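Beta-hexosaminidase Amuc_2018 (Akkermansia muciniphila, PDB 6JEB) hydrolyses terminal non-reducing N-acetylhexosamine residues from N-acetyl-beta-D-hexosaminides, including GlcNAc at the ends of N-glycans and chitobiose. Local coordinates at residues 139-144 / 233-238; 197-202 / 210-215; 204-209 / 224-229; 220-225 / 260-265. All blocks are in the same frame, centred on the assembly; numbering follows the deposited sequence. Where two conformers were deposited one is given.

Overall arrangement
The centres of all four contacts lie on the same side of the chain's centre, about 25 to 29 Å from it, and three of the contacts draw on the long loop between helices 195-200 and 230-246. Interaction 3 is the most buried and carries two cysteine ligands of the zinc; interactions 1, 2 and 4 are partly buried. Interaction 4 adjoins interaction 3, sharing Leu224 and Val225, and brings in helix 262-266 by an indole bond, a salt bridge and a water. Interactions 1 and 2 are mostly apolar, the first an aromatic pair, the second a methionine over a histidine. Tyr201 OH ties these two together by a probable hydrogen bond to Lys143 N.

Interaction 1. Residues 139-144 / 233-238; sequences PGYPKL and WKFYAS
Tyr141 and Phe235 meet as an edge-to-face (T-shaped) pair, with ring centroids 4.8 Å apart and planes at 78°. The tyrosine offers its face: Phe235 CD1 stands 3.5 Å above that ring, over its centre. Tyr141 CB already points toward helix 230-246, and CG is anti to the carbonyl carbon (chi1 -64°); the hydroxyl end rests against the helix backbone, OH lying 3.5 Å from Phe235 CA. Lys234 CG touches the same oxygen. At the edge of the tyrosine ring, near its plane, Ser238 OG approaches CE2 at 3.7 Å. Leu144 adds a second apolar touch, tip to tip with the phenylalanine: its CD1 reaches CE1 of Phe235 at 3.8 Å, at the edge of that ring and in its plane. An alanine in place of Tyr141 would probably leave the CD1 edge of Phe235 without the face it now meets and open a gap beside Ser238. Beside the ring pair a water donates to Pro139 O at 2.6 Å and has a weak bond with Ser238 OG, a thin polar link at the partly exposed margin. The contact joins the loop leading into helix 143-148 to helix 230-246 in the catalytic domain. Leu197 of helix 195-200 packs on both Leu144 and Phe235, and the ring of Phe204, in the loop after that helix, also meets Phe235.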
loop_
_atom_site.group_PDB
_atom_site.type_symbol
_atom_site.label_atom_id
_atom_site.label_comp_id
_atom_site.label_asym_id
_atom_site.label_seq_id
_atom_site.Cartn_x
_atom_site.Cartn_y
_atom_site.Cartn_z
ATOM N N PRO A 139 19.878 12.997 -7.311
ATOM C CA PRO A 139 21.087 13.696 -7.757
ATOM C C PRO A 139 20.896 15.205 -7.703
ATOM O O PRO A 139 19.841 15.736 -8.073
ATOM C CB PRO A 139 21.268 13.202 -9.197
ATOM C CG PRO A 139 20.611 11.847 -9.207
ATOM C CD PRO A 139 19.432 11.980 -8.281
ATOM N N GLY A 140 21.923 15.891 -7.207
ATOM C CA GLY A 140 21.883 17.325 -7.033
ATOM C C GLY A 140 21.394 17.789 -5.679
ATOM O O GLY A 140 21.459 18.995 -5.396
ATOM N N TYR A 141 20.906 16.883 -4.833
ATOM C CA TYR A 141 20.397 17.237 -3.506
ATOM C C TYR A 141 21.046 16.332 -2.469
ATOM O O TYR A 141 20.380 15.505 -1.836
ATOM C CB TYR A 141 18.865 17.196 -3.469
ATOM C CG TYR A 141 18.305 18.239 -4.408
ATOM C CD1 TYR A 141 18.121 19.549 -3.985
ATOM C CD2 TYR A 141 18.040 17.934 -5.738
ATOM C CE1 TYR A 141 17.655 20.525 -4.853
ATOM C CE2 TYR A 141 17.576 18.894 -6.612
ATOM C CZ TYR A 141 17.382 20.189 -6.166
ATOM O OH TYR A 141 16.922 21.153 -7.033
ATOM N N PRO A 142 22.363 16.473 -2.271
ATOM C CA PRO A 142 23.083 15.531 -1.402
ATOM C C PRO A 142 22.706 15.623 0.059
ATOM O O PRO A 142 22.988 14.673 0.802
ATOM C CB PRO A 142 24.558 15.889 -1.628
ATOM C CG PRO A 142 24.528 17.317 -2.105
ATOM C CD PRO A 142 23.280 17.421 -2.932
ATOM N N LYS A 143 22.070 16.711 0.504
ATOM C CA LYS A 143 21.667 16.767 1.902
ATOM C C LYS A 143 20.483 15.864 2.209
ATOM O O LYS A 143 20.203 15.627 3.388
ATOM C CB LYS A 143 21.391 18.199 2.366
ATOM C CG LYS A 143 22.592 19.132 2.304
ATOM C CD LYS A 143 22.233 20.451 2.998
ATOM C CE LYS A 143 23.254 21.520 2.804
ATOM N NZ LYS A 143 22.890 22.685 3.655
ATOM N N LEU A 144 19.779 15.348 1.195
ATOM C CA LEU A 144 18.794 14.316 1.492
ATOM C C LEU A 144 19.472 13.121 2.144
ATOM O O LEU A 144 18.935 12.533 3.091
ATOM C CB LEU A 144 18.050 13.891 0.224
ATOM C CG LEU A 144 17.270 15.006 -0.482
ATOM C CD1 LEU A 144 16.653 14.466 -1.762
ATOM C CD2 LEU A 144 16.185 15.563 0.435
ATOM N N TRP A 233 10.163 24.074 -6.821
ATOM C CA TRP A 233 9.741 23.478 -8.084
ATOM C C TRP A 233 10.906 22.833 -8.821
ATOM O O TRP A 233 10.733 21.790 -9.460
ATOM C CB TRP A 233 9.002 24.520 -8.929
ATOM C CG TRP A 233 7.805 24.981 -8.181
ATOM C CD1 TRP A 233 7.622 26.196 -7.588
ATOM C CD2 TRP A 233 6.652 24.195 -7.857
ATOM N NE1 TRP A 233 6.416 26.222 -6.936
ATOM C CE2 TRP A 233 5.799 25.007 -7.088
ATOM C CE3 TRP A 233 6.261 22.883 -8.146
ATOM C CZ2 TRP A 233 4.563 24.555 -6.616
ATOM C CZ3 TRP A 233 5.036 22.436 -7.682
ATOM C CH2 TRP A 233 4.199 23.272 -6.924
ATOM N N LYS A 234 12.101 23.429 -8.744
ATOM C CA LYS A 234 13.269 22.768 -9.312
ATOM C C LYS A 234 13.546 21.457 -8.591
ATOM O O LYS A 234 13.887 20.449 -9.228
ATOM C CB LYS A 234 14.488 23.685 -9.245
ATOM C CG LYS A 234 15.712 23.121 -9.952
ATOM C CD LYS A 234 16.804 24.159 -10.083
ATOM C CE LYS A 234 18.016 23.601 -10.830
ATOM N NZ LYS A 234 19.192 24.503 -10.747
ATOM N N PHE A 235 13.384 21.445 -7.266
ATOM C CA PHE A 235 13.609 20.227 -6.496
ATOM C C PHE A 235 12.623 19.139 -6.898
ATOM O O PHE A 235 13.018 18.013 -7.217
ATOM C CB PHE A 235 13.486 20.530 -5.000
ATOM C CG PHE A 235 13.514 19.305 -4.124
ATOM C CD1 PHE A 235 14.677 18.556 -3.994
ATOM C CD2 PHE A 235 12.389 18.918 -3.415
ATOM C CE1 PHE A 235 14.713 17.431 -3.181
ATOM C CE2 PHE A 235 12.416 17.792 -2.587
ATOM C CZ PHE A 235 13.575 17.050 -2.472
ATOM N N TYR A 236 11.324 19.452 -6.890
ATOM C CA TYR A 236 10.359 18.403 -7.211
ATOM C C TYR A 236 10.470 17.944 -8.658
ATOM O O TYR A 236 10.230 16.766 -8.943
ATOM C CB TYR A 236 8.938 18.829 -6.839
ATOM C CG TYR A 236 8.685 18.776 -5.347
ATOM C CD1 TYR A 236 8.978 17.635 -4.606
ATOM C CD2 TYR A 236 8.153 19.865 -4.680
ATOM C CE1 TYR A 236 8.746 17.588 -3.241
ATOM C CE2 TYR A 236 7.917 19.829 -3.323
ATOM C CZ TYR A 236 8.212 18.685 -2.605
ATOM O OH TYR A 236 7.976 18.643 -1.247
ATOM N N ALA A 237 10.837 18.836 -9.585
ATOM C CA ALA A 237 11.101 18.383 -10.950
ATOM C C ALA A 237 12.230 17.361 -10.971
ATOM O O ALA A 237 12.148 16.349 -11.680
ATOM C CB ALA A 237 11.416 19.568 -11.870
ATOM N N SER A 238 13.284 17.595 -10.178
ATOM C CA SER A 238 14.382 16.632 -10.104
ATOM C C SER A 238 13.926 15.330 -9.470
ATOM O O SER A 238 14.309 14.248 -9.928
ATOM C CB SER A 238 15.546 17.211 -9.304
ATOM O OG SER A 238 16.040 18.385 -9.914
HETATM O O HOH W 1 18.734 16.459 -10.288
#

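Interaction 2. Residues 197-202 / 210-215; sequences LHAAYP and PDMNVR
Ala199 and Met212 bring the two backbones to a CA-CA distance of 4.9 Å, where the loop 210-215, extended from Met212 onward, passes the last turn of helix 195-200. The small alanine permits this approach: its CB lies 3.5 Å from Met212 O and also meets Val214 N, while Val214 CG2 packs against it at 3.8 Å. Ala199 CA makes a CA-H...O contact with the same Met212 carbonyl. On the neighbouring side of the helix the methionine side chain crosses that of His198 at about a right angle. CG of Met212 is anti to the backbone N (chi1 179°), and bends at chi2 and chi3 fold the chain back over the imidazole. The terminal CE then sits 4.0 Å from the ring centroid and only 2° off its normal, a CH-pi contact over the centre of the face; CB touches CD2 of the ring. Helix 195-200 follows strand 183-187 of the parallel eight-stranded TIM barrel of the family 20 catalytic domain, and the long loop after it has already supplied zinc ligand Cys206 and supplies Cys226 later. The imidazole is held by more than this packing: Lys209 N hydrogen-bonds to NE2, and the ring of Phe205 stacks with it. Past the helix end, Pro202 CG meets Pro210 CA at 4.2 Å. A water lies between Ala199 O and Pro210 O, 2.7 Å from the latter.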
loop_
_atom_site.group_PDB
_atom_site.type_symbol
_atom_site.label_atom_id
_atom_site.label_comp_id
_atom_site.label_asym_id
_atom_site.label_seq_id
_atom_site.Cartn_x
_atom_site.Cartn_y
_atom_site.Cartn_z
ATOM N N LEU A 197 12.692 16.847 5.204
ATOM C CA LEU A 197 13.090 17.757 4.138
ATOM C C LEU A 197 13.467 19.129 4.693
ATOM O O LEU A 197 14.424 19.756 4.219
ATOM C CB LEU A 197 11.968 17.867 3.098
ATOM C CG LEU A 197 12.252 18.734 1.866
ATOM C CD1 LEU A 197 13.456 18.216 1.083
ATOM C CD2 LEU A 197 11.009 18.832 0.973
ATOM N N HIS A 198 12.736 19.609 5.708
ATOM C CA HIS A 198 13.061 20.899 6.316
ATOM C C HIS A 198 14.417 20.855 7.009
ATOM O O HIS A 198 15.186 21.821 6.941
ATOM C CB HIS A 198 11.948 21.324 7.285
ATOM C CG HIS A 198 12.027 22.759 7.720
ATOM N ND1 HIS A 198 10.922 23.583 7.755
ATOM C CD2 HIS A 198 13.071 23.512 8.145
ATOM C CE1 HIS A 198 11.282 24.784 8.174
ATOM N NE2 HIS A 198 12.582 24.769 8.414
ATOM N N ALA A 199 14.724 19.751 7.692
ATOM C CA ALA A 199 16.032 19.624 8.329
ATOM C C ALA A 199 17.159 19.770 7.313
ATOM O O ALA A 199 18.187 20.404 7.598
ATOM C CB ALA A 199 16.128 18.281 9.056
ATOM N N ALA A 200 16.968 19.220 6.107
ATOM C CA ALA A 200 17.998 19.282 5.072
ATOM C C ALA A 200 17.980 20.608 4.319
ATOM O O ALA A 200 19.038 21.199 4.072
ATOM C CB ALA A 200 17.814 18.127 4.089
ATOM N N TYR A 201 16.790 21.070 3.928
ATOM C CA TYR A 201 16.625 22.215 3.031
ATOM C C TYR A 201 15.589 23.169 3.615
ATOM O O TYR A 201 14.472 23.302 3.093
ATOM C CB TYR A 201 16.244 21.757 1.618
ATOM C CG TYR A 201 17.372 21.011 0.942
ATOM C CD1 TYR A 201 18.492 21.693 0.481
ATOM C CD2 TYR A 201 17.343 19.623 0.798
ATOM C CE1 TYR A 201 19.552 21.029 -0.107
ATOM C CE2 TYR A 201 18.402 18.946 0.205
ATOM C CZ TYR A 201 19.500 19.660 -0.252
ATOM O OH TYR A 201 20.558 19.000 -0.829
ATOM N N PRO A 202 15.933 23.858 4.706
ATOM C CA PRO A 202 14.975 24.799 5.306
ATOM C C PRO A 202 14.540 25.882 4.343
ATOM O O PRO A 202 13.426 26.414 4.472
ATOM C CB PRO A 202 15.753 25.376 6.497
ATOM C CG PRO A 202 17.204 25.185 6.124
ATOM C CD PRO A 202 17.235 23.872 5.398
ATOM N N PRO A 210 16.883 26.822 10.359
ATOM C CA PRO A 210 18.128 26.059 10.153
ATOM C C PRO A 210 18.435 25.067 11.262
ATOM O O PRO A 210 19.140 24.080 11.007
ATOM C CB PRO A 210 19.201 27.153 10.062
ATOM C CG PRO A 210 18.461 28.367 9.617
ATOM C CD PRO A 210 17.092 28.275 10.241
ATOM N N ASP A 211 17.927 25.285 12.474
ATOM C CA ASP A 211 18.185 24.378 13.586
ATOM C C ASP A 211 17.280 23.155 13.583
ATOM O O ASP A 211 17.448 22.283 14.444
ATOM C CB ASP A 211 18.040 25.116 14.920
ATOM C CG ASP A 211 19.095 26.183 15.114
ATOM O OD1 ASP A 211 20.241 25.991 14.648
ATOM O OD2 ASP A 211 18.777 27.218 15.739
ATOM N N MET A 212 16.338 23.068 12.644
ATOM C CA MET A 212 15.407 21.948 12.607
ATOM C C MET A 212 16.158 20.639 12.430
ATOM O O MET A 212 17.070 20.543 11.604
ATOM C CB MET A 212 14.472 22.117 11.411
ATOM C CG MET A 212 13.464 21.000 11.260
ATOM S SD MET A 212 12.116 21.188 12.432
ATOM C CE MET A 212 11.320 22.656 11.778
ATOM N N ASN A 213 15.767 19.629 13.198
ATOM C CA ASN A 213 16.302 18.284 13.060
ATOM C C ASN A 213 15.228 17.367 12.500
ATOM O O ASN A 213 14.034 17.668 12.555
ATOM C CB ASN A 213 16.780 17.744 14.411
ATOM C CG ASN A 213 17.901 18.563 14.990
ATOM O OD1 ASN A 213 18.828 18.949 14.282
ATOM N ND2 ASN A 213 17.815 18.855 16.280
ATOM N N VAL A 214 15.669 16.237 11.951
ATOM C CA VAL A 214 14.722 15.212 11.537
ATOM C C VAL A 214 13.928 14.764 12.761
ATOM O O VAL A 214 14.470 14.630 13.866
ATOM C CB VAL A 214 15.472 14.053 10.859
ATOM C CG1 VAL A 214 14.504 12.925 10.475
ATOM C CG2 VAL A 214 16.233 14.553 9.630
ATOM N N ARG A 215 12.626 14.562 12.579
ATOM C CA ARG A 215 11.749 14.319 13.716
ATOM C C ARG A 215 12.033 12.953 14.331
ATOM O O ARG A 215 12.284 11.973 13.621
ATOM C CB ARG A 215 10.287 14.400 13.276
ATOM C CG ARG A 215 9.331 14.734 14.412
ATOM C CD ARG A 215 7.901 14.810 13.910
ATOM N NE ARG A 215 6.943 15.084 14.974
ATOM C CZ ARG A 215 6.502 16.298 15.299
ATOM N NH1 ARG A 215 6.955 17.372 14.655
ATOM N NH2 ARG A 215 5.611 16.439 16.278
HETATM O O HOH W 2 18.619 21.797 9.683
#

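Interaction 3. Residues 204-209 / 224-229; sequences FFCFPK and LVCPQK. With ZN (zinc ion), chain B.
Val225 CG1 lies over one face of the Phe205 ring, 4.1 Å from its centroid, a CH-pi contact at the apolar centre of two loop segments. Phe205 CG is anti to the carbonyl carbon (chi1 -66°); ring atom CD2 comes 3.3 Å from Leu224 O, and CE2 meets Val225 N. A single beta bridge between Phe205 and Val225 aligns the backbones, and Cys226 N gives a nearly straight bond to Phe204 O (2.9 Å, 171° at the hydrogen). Next outward is the zinc, bound by Cys206 SG and Cys226 SG, each at 2.3 Å; Cys267 and Cys270 complete a four-cysteine site. Gln228 N also donates to the Cys226 sulfur, at 3.5 Å, within the type I turn from Cys226 to Lys229. At the polar edge Lys229 reaches back with NZ to Phe205 O at 2.8 Å, tilted 34° from the carbonyl plane; NZ also bonds to Glu203 O and to a water. The site thus ties the loop after helix 195-200 to Cys267, just before helix 268-277, and to Cys270 in that helix, while Lys229 stands at the N-cap of helix 230-246. Trp264 of helix 262-266 packs against Cys206, and Phe289 of helix 282-299 against Val225.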
loop_
_atom_site.group_PDB
_atom_site.type_symbol
_atom_site.label_atom_id
_atom_site.label_comp_id
_atom_site.label_asym_id
_atom_site.label_seq_id
_atom_site.Cartn_x
_atom_site.Cartn_y
_atom_site.Cartn_z
ATOM N N PHE A 204 13.368 25.632 1.546
ATOM C CA PHE A 204 12.175 25.270 0.783
ATOM C C PHE A 204 10.878 25.654 1.488
ATOM O O PHE A 204 9.802 25.431 0.924
ATOM C CB PHE A 204 12.121 23.758 0.516
ATOM C CG PHE A 204 13.226 23.225 -0.366
ATOM C CD1 PHE A 204 14.113 24.066 -1.030
ATOM C CD2 PHE A 204 13.357 21.849 -0.541
ATOM C CE1 PHE A 204 15.132 23.532 -1.850
ATOM C CE2 PHE A 204 14.360 21.304 -1.349
ATOM C CZ PHE A 204 15.252 22.147 -2.004
ATOM N N PHE A 205 10.946 26.225 2.690
ATOM C CA PHE A 205 9.784 26.383 3.552
ATOM C C PHE A 205 9.490 27.855 3.813
ATOM O O PHE A 205 10.371 28.714 3.715
ATOM C CB PHE A 205 9.987 25.606 4.861
ATOM C CG PHE A 205 10.038 24.122 4.645
ATOM C CD1 PHE A 205 11.186 23.522 4.135
ATOM C CD2 PHE A 205 8.920 23.341 4.874
ATOM C CE1 PHE A 205 11.216 22.153 3.875
ATOM C CE2 PHE A 205 8.940 21.974 4.633
ATOM C CZ PHE A 205 10.089 21.372 4.135
ATOM N N CYS A 206 8.224 28.135 4.152
ATOM C CA CYS A 206 7.797 29.512 4.391
ATOM C C CYS A 206 8.593 30.158 5.519
ATOM O O CYS A 206 8.926 31.350 5.454
ATOM C CB CYS A 206 6.308 29.546 4.740
ATOM S SG CYS A 206 5.211 28.808 3.507
ATOM N N PHE A 207 8.883 29.393 6.570
ATOM C CA PHE A 207 9.572 29.890 7.759
ATOM C C PHE A 207 10.790 29.003 7.991
ATOM O O PHE A 207 10.755 28.071 8.807
ATOM C CB PHE A 207 8.627 29.945 8.962
ATOM C CG PHE A 207 7.501 30.927 8.786
ATOM C CD1 PHE A 207 7.683 32.269 9.104
ATOM C CD2 PHE A 207 6.276 30.525 8.273
ATOM C CE1 PHE A 207 6.666 33.188 8.925
ATOM C CE2 PHE A 207 5.242 31.439 8.098
ATOM C CZ PHE A 207 5.441 32.773 8.428
ATOM N N PRO A 208 11.887 29.272 7.287
ATOM C CA PRO A 208 13.070 28.410 7.403
ATOM C C PRO A 208 13.633 28.413 8.817
ATOM O O PRO A 208 13.805 29.466 9.445
ATOM C CB PRO A 208 14.055 29.019 6.396
ATOM C CG PRO A 208 13.192 29.767 5.432
ATOM C CD PRO A 208 12.061 30.316 6.264
ATOM N N LYS A 209 13.918 27.213 9.314
ATOM C CA LYS A 209 14.460 27.007 10.652
ATOM C C LYS A 209 15.723 26.175 10.488
ATOM O O LYS A 209 15.668 24.938 10.453
ATOM C CB LYS A 209 13.431 26.332 11.555
ATOM C CG LYS A 209 12.165 27.172 11.760
ATOM C CD LYS A 209 11.034 26.333 12.360
ATOM C CE LYS A 209 9.719 27.079 12.371
ATOM N NZ LYS A 209 9.200 27.259 10.995
ATOM N N LEU A 224 5.054 23.293 5.885
ATOM C CA LEU A 224 4.701 23.055 4.493
ATOM C C LEU A 224 5.741 23.701 3.584
ATOM O O LEU A 224 6.203 24.817 3.852
ATOM C CB LEU A 224 3.323 23.650 4.162
ATOM C CG LEU A 224 2.137 23.255 5.049
ATOM C CD1 LEU A 224 0.833 23.725 4.431
ATOM C CD2 LEU A 224 2.087 21.751 5.286
ATOM N N VAL A 225 6.103 23.008 2.499
ATOM C CA VAL A 225 6.927 23.660 1.488
ATOM C C VAL A 225 6.202 24.908 0.981
ATOM O O VAL A 225 4.964 24.966 0.933
ATOM C CB VAL A 225 7.309 22.723 0.328
ATOM C CG1 VAL A 225 8.293 21.656 0.801
ATOM C CG2 VAL A 225 6.053 22.093 -0.303
ATOM N N CYS A 226 6.979 25.932 0.626
ATOM C CA CYS A 226 6.403 27.196 0.190
ATOM C C CYS A 226 6.248 27.185 -1.326
ATOM O O CYS A 226 7.260 27.154 -2.038
ATOM C CB CYS A 226 7.287 28.358 0.615
ATOM S SG CYS A 226 6.583 29.954 0.102
ATOM N N PRO A 227 5.025 27.218 -1.866
ATOM C CA PRO A 227 4.867 27.183 -3.330
ATOM C C PRO A 227 5.444 28.391 -4.042
ATOM O O PRO A 227 5.542 28.361 -5.275
ATOM C CB PRO A 227 3.343 27.111 -3.525
ATOM C CG PRO A 227 2.804 26.609 -2.219
ATOM C CD PRO A 227 3.728 27.182 -1.169
ATOM N N GLN A 228 5.812 29.452 -3.322
ATOM C CA GLN A 228 6.326 30.643 -3.988
ATOM C C GLN A 228 7.811 30.563 -4.290
ATOM O O GLN A 228 8.340 31.453 -4.966
ATOM C CB GLN A 228 6.065 31.891 -3.138
ATOM C CG GLN A 228 4.695 31.920 -2.456
ATOM C CD GLN A 228 3.561 31.417 -3.342
ATOM O OE1 GLN A 228 3.555 31.611 -4.564
ATOM N NE2 GLN A 228 2.586 30.776 -2.721
ATOM N N LYS A 229 8.496 29.526 -3.829
ATOM C CA LYS A 229 9.947 29.483 -3.932
ATOM C C LYS A 229 10.367 28.683 -5.153
ATOM O O LYS A 229 9.984 27.506 -5.275
ATOM C CB LYS A 229 10.537 28.880 -2.665
ATOM C CG LYS A 229 10.147 29.681 -1.431
ATOM C CD LYS A 229 11.230 29.646 -0.380
ATOM C CE LYS A 229 10.877 30.524 0.799
ATOM N NZ LYS A 229 11.834 30.334 1.931
HETATM ZN ZN ZN B . 5.045 30.414 1.806
HETATM O O HOH W 3 10.800 32.663 3.049
#

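Interaction 4. Residues 220-225 / 260-265; sequences NSKELV and PTELWE
Beside the zinc site, the loop segment 220-225 packs on the first turn of helix 262-266, where Leu224 meets Trp264. The two side chains cross at about a right angle: Leu224 CD1 stands over the centre of the five-membered ring, 3.6 Å from its centroid and 8° off the normal. The same methyl comes within 3.3 Å of Pro260 O. Trp264 NE1 donates to Val225 O at 2.9 Å; the oxygen lies near the indole plane, while the donor is tilted 30° from the plane of the carbonyl. The bond and the methyl together fix the rotation of the indole, which also touches the zinc ligand Cys206 and Pro227. A phenylalanine in place of Trp264 would probably leave Val225 O without its indole donor and Leu224 CD1 without the five-membered ring it now sits over. The loop before the helix, with the catalytic Glu258, follows strand 251-253 of the TIM barrel, and Asn220 ND2 hydrogen-bonds to Glu258 O, with OD1 against Pro260 CG. Within 220-225 an ST turn forms, Ser221 OG accepting from Glu223 N. A water links the segments at the helix start, donating to Lys222 O and Pro260 O and accepting from Leu263 N. The extended, exposed Lys222 chain brings NZ to the syn side of Glu262 OE1 at 2.9 Å, a salt bridge; OE2 of that carboxylate pairs with Lys266.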
loop_
_atom_site.group_PDB
_atom_site.type_symbol
_atom_site.label_atom_id
_atom_site.label_comp_id
_atom_site.label_asym_id
_atom_site.label_seq_id
_atom_site.Cartn_x
_atom_site.Cartn_y
_atom_site.Cartn_z
ATOM N N ASN A 220 2.038 15.784 14.647
ATOM C CA ASN A 220 1.829 16.501 13.400
ATOM C C ASN A 220 2.821 17.649 13.275
ATOM O O ASN A 220 3.068 18.384 14.239
ATOM C CB ASN A 220 0.390 17.038 13.351
ATOM C CG ASN A 220 0.096 17.865 12.099
ATOM O OD1 ASN A 220 -0.019 19.093 12.167
ATOM N ND2 ASN A 220 -0.042 17.195 10.958
ATOM N N SER A 221 3.396 17.788 12.086
ATOM C CA SER A 221 4.235 18.925 11.741
ATOM C C SER A 221 3.430 19.914 10.905
ATOM O O SER A 221 2.672 19.514 10.016
ATOM C CB SER A 221 5.441 18.453 10.930
ATOM O OG SER A 221 6.136 19.564 10.385
ATOM N N LYS A 222 3.587 21.204 11.204
ATOM C CA LYS A 222 2.936 22.262 10.439
ATOM C C LYS A 222 3.789 22.773 9.286
ATOM O O LYS A 222 3.361 23.695 8.581
ATOM C CB LYS A 222 2.579 23.443 11.354
ATOM C CG LYS A 222 1.641 23.098 12.500
ATOM C CD LYS A 222 1.411 24.308 13.400
ATOM C CE LYS A 222 0.434 23.987 14.522
ATOM N NZ LYS A 222 0.216 25.151 15.433
ATOM N N GLU A 223 4.976 22.204 9.071
ATOM C CA GLU A 223 5.925 22.728 8.090
ATOM C C GLU A 223 5.506 22.327 6.678
ATOM O O GLU A 223 5.616 21.157 6.298
ATOM C CB GLU A 223 7.325 22.209 8.404
ATOM C CG GLU A 223 7.882 22.709 9.719
ATOM C CD GLU A 223 8.104 24.208 9.716
ATOM O OE1 GLU A 223 8.300 24.782 8.622
ATOM O OE2 GLU A 223 8.087 24.816 10.807
ATOM N N LEU A 224 5.054 23.293 5.885
ATOM C CA LEU A 224 4.701 23.055 4.493
ATOM C C LEU A 224 5.741 23.701 3.584
ATOM O O LEU A 224 6.203 24.817 3.852
ATOM C CB LEU A 224 3.323 23.650 4.162
ATOM C CG LEU A 224 2.137 23.255 5.049
ATOM C CD1 LEU A 224 0.833 23.725 4.431
ATOM C CD2 LEU A 224 2.087 21.751 5.286
ATOM N N VAL A 225 6.103 23.008 2.499
ATOM C CA VAL A 225 6.927 23.660 1.488
ATOM C C VAL A 225 6.202 24.908 0.981
ATOM O O VAL A 225 4.964 24.966 0.933
ATOM C CB VAL A 225 7.309 22.723 0.328
ATOM C CG1 VAL A 225 8.293 21.656 0.801
ATOM C CG2 VAL A 225 6.053 22.093 -0.303
ATOM N N PRO A 260 -2.002 20.971 7.683
ATOM C CA PRO A 260 -2.679 22.195 8.121
ATOM C C PRO A 260 -2.006 23.401 7.486
ATOM O O PRO A 260 -0.797 23.410 7.253
ATOM C CB PRO A 260 -2.473 22.183 9.638
ATOM C CG PRO A 260 -1.185 21.459 9.824
ATOM C CD PRO A 260 -1.175 20.386 8.756
ATOM N N THR A 261 -2.798 24.430 7.201
ATOM C CA THR A 261 -2.314 25.520 6.364
ATOM C C THR A 261 -1.952 26.781 7.141
ATOM O O THR A 261 -1.717 27.823 6.522
ATOM C CB THR A 261 -3.326 25.835 5.267
ATOM O OG1 THR A 261 -4.612 26.022 5.858
ATOM C CG2 THR A 261 -3.391 24.691 4.251
ATOM N N GLU A 262 -1.868 26.696 8.470
ATOM C CA GLU A 262 -1.537 27.850 9.306
ATOM C C GLU A 262 -0.314 28.610 8.795
ATOM O O GLU A 262 -0.324 29.845 8.726
ATOM C CB GLU A 262 -1.306 27.375 10.740
ATOM C CG GLU A 262 -0.765 28.439 11.668
ATOM C CD GLU A 262 -0.377 27.881 13.022
ATOM O OE1 GLU A 262 -0.894 26.807 13.396
ATOM O OE2 GLU A 262 0.453 28.513 13.709
ATOM N N LEU A 263 0.759 27.893 8.444
ATOM C CA LEU A 263 1.979 28.596 8.046
ATOM C C LEU A 263 1.866 29.208 6.654
ATOM O O LEU A 263 2.468 30.259 6.402
ATOM C CB LEU A 263 3.214 27.698 8.180
ATOM C CG LEU A 263 3.540 27.261 9.613
ATOM C CD1 LEU A 263 4.901 26.559 9.685
ATOM C CD2 LEU A 263 3.493 28.446 10.575
ATOM N N TRP A 264 1.119 28.574 5.739
ATOM C CA TRP A 264 0.808 29.228 4.470
ATOM C C TRP A 264 0.026 30.517 4.697
ATOM O O TRP A 264 0.279 31.532 4.033
ATOM C CB TRP A 264 -0.003 28.298 3.570
ATOM C CG TRP A 264 0.806 27.303 2.796
ATOM C CD1 TRP A 264 2.169 27.113 2.846
ATOM C CD2 TRP A 264 0.308 26.375 1.826
ATOM N NE1 TRP A 264 2.533 26.108 1.977
ATOM C CE2 TRP A 264 1.411 25.642 1.339
ATOM C CE3 TRP A 264 -0.970 26.091 1.323
ATOM C CZ2 TRP A 264 1.277 24.644 0.370
ATOM C CZ3 TRP A 264 -1.102 25.100 0.364
ATOM C CH2 TRP A 264 0.014 24.383 -0.102
ATOM N N GLU A 265 -0.943 30.490 5.616
ATOM C CA GLU A 265 -1.721 31.695 5.891
ATOM C C GLU A 265 -0.819 32.832 6.351
ATOM O O GLU A 265 -1.006 33.982 5.939
ATOM C CB GLU A 265 -2.803 31.416 6.939
ATOM C CG GLU A 265 -3.848 32.531 7.059
ATOM C CD GLU A 265 -3.352 33.732 7.850
ATOM O OE1 GLU A 265 -2.582 33.534 8.813
ATOM O OE2 GLU A 265 -3.725 34.873 7.499
HETATM O O HOH W 4 0.993 25.057 8.334
#